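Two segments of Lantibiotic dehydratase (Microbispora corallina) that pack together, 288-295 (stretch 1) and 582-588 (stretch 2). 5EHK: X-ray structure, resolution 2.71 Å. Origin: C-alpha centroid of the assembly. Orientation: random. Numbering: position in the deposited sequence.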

# COMPACT_ATOMS: atom_id res chain seq x y z
N PRO A 288 21.19 37.06 -3.75
CA PRO A 288 20.10 36.74 -2.82
C PRO A 288 18.87 36.12 -3.48
O PRO A 288 18.03 35.55 -2.78
CB PRO A 288 19.71 38.11 -2.24
CG PRO A 288 20.23 39.11 -3.24
CD PRO A 288 21.47 38.50 -3.80
N LEU A 289 18.77 36.22 -4.81
CA LEU A 289 17.56 35.85 -5.53
C LEU A 289 16.34 36.60 -4.99
O LEU A 289 15.31 35.99 -4.66
CB LEU A 289 17.32 34.34 -5.53
CG LEU A 289 18.50 33.47 -5.94
CD1 LEU A 289 18.04 32.04 -6.09
CD2 LEU A 289 19.14 33.97 -7.21
N ASP A 290 16.44 37.92 -4.91
CA ASP A 290 15.32 38.71 -4.43
C ASP A 290 14.62 39.48 -5.55
O ASP A 290 13.69 40.23 -5.29
CB ASP A 290 15.77 39.68 -3.36
CG ASP A 290 16.96 40.51 -3.79
OD1 ASP A 290 17.35 40.48 -4.98
OD2 ASP A 290 17.50 41.21 -2.91
N GLY A 291 15.06 39.30 -6.78
CA GLY A 291 14.42 39.99 -7.90
C GLY A 291 15.33 40.89 -8.71
O GLY A 291 15.05 41.15 -9.88
N ASP A 292 16.43 41.35 -8.12
CA ASP A 292 17.43 42.14 -8.83
C ASP A 292 18.19 41.30 -9.84
O ASP A 292 18.13 40.08 -9.81
CB ASP A 292 18.41 42.79 -7.84
CG ASP A 292 19.34 43.85 -8.49
OD1 ASP A 292 18.96 44.41 -9.56
OD2 ASP A 292 20.43 44.12 -7.92
N ASP A 293 18.92 41.97 -10.73
CA ASP A 293 19.88 41.33 -11.60
C ASP A 293 20.98 40.77 -10.70
O ASP A 293 21.51 41.50 -9.85
CB ASP A 293 20.44 42.37 -12.59
CG ASP A 293 21.59 41.85 -13.45
OD1 ASP A 293 21.66 40.64 -13.78
OD2 ASP A 293 22.44 42.69 -13.83
N PRO A 294 21.26 39.47 -10.83
CA PRO A 294 22.32 38.80 -10.08
C PRO A 294 23.70 39.41 -10.35
O PRO A 294 24.43 39.65 -9.39
CB PRO A 294 22.26 37.34 -10.57
CG PRO A 294 21.51 37.41 -11.88
CD PRO A 294 20.52 38.52 -11.67
N LEU A 295 24.04 39.65 -11.62
CA LEU A 295 25.36 40.20 -11.95
C LEU A 295 25.60 41.54 -11.26
O LEU A 295 26.65 41.76 -10.63
CB LEU A 295 25.54 40.33 -13.46
CG LEU A 295 26.92 40.76 -13.96
CD1 LEU A 295 28.02 39.81 -13.49
CD2 LEU A 295 26.92 40.78 -15.47
N LEU A 582 15.46 30.91 -12.90
CA LEU A 582 14.04 31.26 -12.87
C LEU A 582 13.57 31.71 -11.49
O LEU A 582 12.38 31.71 -11.20
CB LEU A 582 13.19 30.09 -13.36
CG LEU A 582 13.58 29.46 -14.70
CD1 LEU A 582 12.67 28.31 -15.03
CD2 LEU A 582 13.55 30.51 -15.81
N ALA A 583 14.51 32.09 -10.65
CA ALA A 583 14.20 32.35 -9.25
C ALA A 583 14.47 33.80 -8.89
O ALA A 583 14.45 34.15 -7.71
CB ALA A 583 14.97 31.40 -8.33
N HIS A 584 14.75 34.62 -9.90
CA HIS A 584 14.92 36.06 -9.69
C HIS A 584 13.58 36.77 -9.51
O HIS A 584 13.14 37.51 -10.38
CB HIS A 584 15.68 36.66 -10.86
CG HIS A 584 17.03 36.05 -11.05
ND1 HIS A 584 18.01 36.13 -10.09
CD2 HIS A 584 17.55 35.31 -12.06
CE1 HIS A 584 19.09 35.48 -10.50
NE2 HIS A 584 18.83 34.97 -11.70
N THR A 585 12.96 36.57 -8.35
CA THR A 585 11.57 36.92 -8.16
C THR A 585 11.39 37.66 -6.86
O THR A 585 11.83 37.20 -5.83
CB THR A 585 10.76 35.65 -8.12
OG1 THR A 585 11.17 34.88 -6.99
CG2 THR A 585 11.01 34.84 -9.38
N PRO A 586 10.73 38.82 -6.90
CA PRO A 586 10.70 39.69 -5.73
C PRO A 586 9.73 39.23 -4.65
O PRO A 586 8.74 38.54 -4.92
CB PRO A 586 10.24 41.03 -6.31
CG PRO A 586 9.43 40.67 -7.50
CD PRO A 586 9.99 39.38 -8.04
N SER A 587 9.99 39.66 -3.43
CA SER A 587 9.14 39.36 -2.32
C SER A 587 8.40 40.63 -1.92
O SER A 587 9.02 41.69 -1.77
CB SER A 587 9.99 38.85 -1.16
OG SER A 587 9.34 38.98 0.07
N TYR A 588 7.07 40.52 -1.77
CA TYR A 588 6.22 41.67 -1.50
C TYR A 588 5.40 41.52 -0.23
O TYR A 588 4.65 42.42 0.15
CB TYR A 588 5.27 41.95 -2.67
CG TYR A 588 5.95 42.39 -3.94
CD1 TYR A 588 6.81 43.50 -3.96
CD2 TYR A 588 5.73 41.70 -5.14
CE1 TYR A 588 7.45 43.90 -5.14
CE2 TYR A 588 6.35 42.10 -6.32
CZ TYR A 588 7.21 43.20 -6.32
OH TYR A 588 7.82 43.60 -7.49
O HOH W 1 14.13 33.58 -5.29
O HOH W 2 17.01 37.90 -8.36

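The two stretches meet without a direct hydrogen bond between them. Packing, one CA-H...O contact and two bridging waters join them, and the two stretches bury 367 Å² between them, both sides summed. Neither stretch is a strand here, so the contact is one of loops, with a helix beginning at Pro-294.

Pro-288 is buried but does not touch stretch 2. The contact starts at Leu-289, whose CA-to-CB bond points sideways to the other stretch. With chi1 in m and chi2 in t, its side chain lies along Ala-583 and His-584. Leu-289 CD1 is 3.9 Å from Ala-583 CB, an apolar contact. Leu-289 CD2 is 3.6 Å from His-584 CE1 and approaches the ring obliquely. A branched apolar side chain suits this buried place, and the methyl of Ala-583 gives it an apolar partner. The polar backbone atoms nearby are served by water 1. This water donates to Leu-289 O at 2.8 Å and to Ala-583 O at 2.5 Å, and so links two carbonyls that cannot bond to each other. Ala-583 O also accepts weak bonds from Thr-585 N at 2.9 Å and from Thr-585 OG1 at 3.4 Å.

Asp-290 points its CA-to-CB bond away from stretch 2 and makes its contact through the backbone. Asp-290 O is 3.1 Å from Pro-586 CA, with an angle of 150° at the hydrogen, a CA-H...O contact. Its side chain works within its own loop: Asp-290 OD1 accepts a weak bond from Asp-292 N at 3.4 Å. Asp-290 OD2 is satisfied elsewhere in the structure.

The CA atoms come nearest at Gly-291, whose CA is 4.2 Å from Thr-585 CA. Its phi/psi of 121/-23 calls for glycine, since a CB would be jammed against the carbonyl O of Asp-290. A CB would also lie only 3.2 Å from Pro-586 CB. Without one, Gly-291 CA settles 3.7 Å from both His-584 C and Thr-585 N.

Asp-292 also turns its CA-to-CB bond away and contributes its carbonyl. Water 2 donates to Asp-292 O at 2.8 Å, accepts from Gly-291 N at 2.9 Å and hydrogen-bonds His-584 ND1 at 2.7 Å. The imidazole is thus tied through its ND1 and water 2 to the backbone of stretch 1, although Asp-292 O and His-584 ND1 are themselves 4.0 Å apart.

Asp-293 does not touch stretch 2. It is the N-cap of the helix, and its OD1 accepts a weak capping bond from Leu-295 N at 3.4 Å.

The CA-to-CB bond of Pro-294 points toward stretch 2. Its CD lies over one face of the His-584 ring, 3.8 Å from the centroid and 23° off the normal, a CH-pi contact. Pro-294 CG comes within 3.4 Å of His-584 CE1. Proline fits the first turn of a helix, where its lack of an N-H costs no helical bond. His-584 has the most area covered, 100 Å². Leu-289 and Pro-294 pack on its ring, and Gly-291 lies against its backbone. Leu-295 is buried but out of reach of stretch 2.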